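Local coordinates for protein lipase (PDB 5AH0) that is a lipase, a probable alpha/beta-hydrolase enzyme that hydrolyses the polyester poly(butylene adipate-co-terephthalate) and carries a bound zinc ion, at residues D164-A169 and V317-S322. Numbering follows the deposited sequence.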
loop_
_atom_site.group_PDB
_atom_site.type_symbol
_atom_site.label_atom_id
_atom_site.label_comp_id
_atom_site.label_asym_id
_atom_site.label_seq_id
_atom_site.Cartn_x
_atom_site.Cartn_y
_atom_site.Cartn_z
ATOM N N ASP A 164 -11.839 0.054 -3.836
ATOM C CA ASP A 164 -12.781 -0.772 -4.589
ATOM C C ASP A 164 -12.055 -1.558 -5.687
ATOM O O ASP A 164 -12.681 -2.183 -6.550
ATOM C CB ASP A 164 -13.877 0.100 -5.201
ATOM C CG ASP A 164 -14.857 0.627 -4.164
ATOM O OD1 ASP A 164 -15.080 -0.056 -3.139
ATOM O OD2 ASP A 164 -15.394 1.737 -4.369
ATOM N N GLY A 165 -10.725 -1.519 -5.644
ATOM C CA GLY A 165 -9.897 -2.200 -6.622
ATOM C C GLY A 165 -9.530 -1.315 -7.804
ATOM O O GLY A 165 -9.898 -0.139 -7.829
ATOM N N THR A 166 -8.797 -1.895 -8.762
ATOM C CA THR A 166 -8.389 -1.248 -10.008
ATOM C C THR A 166 -8.647 -2.091 -11.246
ATOM O O THR A 166 -8.317 -3.276 -11.257
ATOM C CB THR A 166 -6.902 -0.960 -10.045
ATOM O OG1 THR A 166 -6.485 -0.411 -8.801
ATOM C CG2 THR A 166 -6.632 0.017 -11.138
ATOM N N THR A 167 -9.146 -1.476 -12.318
ATOM C CA THR A 167 -9.324 -2.210 -13.569
ATOM C C THR A 167 -7.959 -2.572 -14.180
ATOM O O THR A 167 -7.871 -3.406 -15.072
ATOM C CB THR A 167 -10.193 -1.416 -14.558
ATOM O OG1 THR A 167 -9.644 -0.117 -14.762
ATOM C CG2 THR A 167 -11.568 -1.236 -13.970
ATOM N N LEU A 168 -6.886 -1.981 -13.664
ATOM C CA LEU A 168 -5.553 -2.375 -14.100
ATOM C C LEU A 168 -5.294 -3.830 -13.740
ATOM O O LEU A 168 -4.684 -4.572 -14.504
ATOM C CB LEU A 168 -4.475 -1.514 -13.455
ATOM C CG LEU A 168 -3.083 -1.687 -14.066
ATOM C CD1 LEU A 168 -2.906 -0.815 -15.303
ATOM C CD2 LEU A 168 -2.008 -1.410 -13.055
ATOM N N ALA A 169 -5.776 -4.241 -12.575
ATOM C CA ALA A 169 -5.567 -5.615 -12.125
ATOM C C ALA A 169 -6.614 -6.572 -12.702
ATOM O O ALA A 169 -6.401 -7.784 -12.712
ATOM C CB ALA A 169 -5.569 -5.683 -10.594
ATOM N N VAL A 317 -2.666 4.433 -12.538
ATOM C CA VAL A 317 -2.583 3.115 -11.952
ATOM C C VAL A 317 -3.902 2.713 -11.307
ATOM O O VAL A 317 -4.273 1.556 -11.355
ATOM C CB VAL A 317 -1.450 3.025 -10.890
ATOM C CG1 VAL A 317 -1.504 1.684 -10.178
ATOM C CG2 VAL A 317 -0.078 3.214 -11.535
ATOM N N VAL A 318 -4.612 3.667 -10.718
ATOM C CA VAL A 318 -5.836 3.360 -9.983
ATOM C C VAL A 318 -7.013 4.230 -10.419
ATOM O O VAL A 318 -6.846 5.432 -10.593
ATOM C CB VAL A 318 -5.624 3.548 -8.466
ATOM C CG1 VAL A 318 -6.879 3.158 -7.692
ATOM C CG2 VAL A 318 -4.447 2.726 -8.000
ATOM N N ASN A 319 -8.189 3.631 -10.619
ATOM C CA ASN A 319 -9.389 4.412 -10.919
ATOM C C ASN A 319 -9.688 5.427 -9.809
ATOM O O ASN A 319 -9.651 5.077 -8.627
ATOM C CB ASN A 319 -10.592 3.489 -11.103
ATOM C CG ASN A 319 -10.272 2.287 -11.956
ATOM O OD1 ASN A 319 -9.558 1.386 -11.510
ATOM N ND2 ASN A 319 -10.810 2.247 -13.181
ATOM N N THR A 320 -10.001 6.666 -10.191
ATOM C CA THR A 320 -10.259 7.729 -9.223
ATOM C C THR A 320 -11.452 7.405 -8.337
ATOM O O THR A 320 -11.438 7.678 -7.148
ATOM C CB THR A 320 -10.521 9.071 -9.925
ATOM O OG1 THR A 320 -9.408 9.393 -10.762
ATOM C CG2 THR A 320 -10.701 10.172 -8.915
ATOM N N ILE A 321 -12.476 6.791 -8.914
ATOM C CA ILE A 321 -13.716 6.501 -8.188
ATOM C C ILE A 321 -13.479 5.525 -7.038
ATOM O O ILE A 321 -14.299 5.411 -6.132
ATOM C CB ILE A 321 -14.815 5.936 -9.136
ATOM C CG1 ILE A 321 -16.187 5.938 -8.460
ATOM C CG2 ILE A 321 -14.460 4.552 -9.620
ATOM C CD1 ILE A 321 -17.288 5.354 -9.338
ATOM N N SER A 322 -12.360 4.813 -7.072
ATOM C CA SER A 322 -12.123 3.755 -6.102
ATOM C C SER A 322 -11.425 4.246 -4.818
ATOM O O SER A 322 -11.251 3.468 -3.866
ATOM C CB SER A 322 -11.302 2.639 -6.754
ATOM O OG SER A 322 -10.969 1.615 -5.831
#
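The carboxamide of Asn319 grips Thr167 at two points. Asn319 OD1 accepts the backbone N-H of Thr167, with OD1 3.0 Å from N. The donor lies in the carbonyl plane on a lone pair, and the bond is fairly straight at 159°. Asn319 ND2 donates to Thr167 OG1 over 3.1 Å, and that oxygen sits close to the amide plane. ND2 also donates to the backbone O of Trp311. The chi1 of Thr167, 55°, sets OG1 between the backbone N and the carbonyl carbon, so that one amide reaches both groups. An alanine in place of Asn319 would probably leave the buried N-H of Thr167 and the O of Trp311 without these partners and free the Thr167 hydroxyl to turn. In this alpha/beta-hydrolase fold, 164-169 follows the central parallel strand 153-159 and runs into helix 167-170. Residues 317-322 belong to the long loop before strand 334-336. At the other end of the contact a serine hydroxyl bridges two backbone groups. Ser322 OG accepts from Asp164 N at 2.7 Å and donates to Gly165 O at 2.9 Å, in the carbonyl plane on a lone pair. A weak bond also runs from Asp164 N to Ser322 O. The carboxylate of Asp164 is satisfied elsewhere: OD1 accepts from Ile328 N, and OD2 forms a salt bridge with Lys327. Apolar contact is slight, with Leu168 CD2 4.3 Å from Val317 CG1. Phe290 and Ile294 of helix 288-294 also touch the Leu168 side chain.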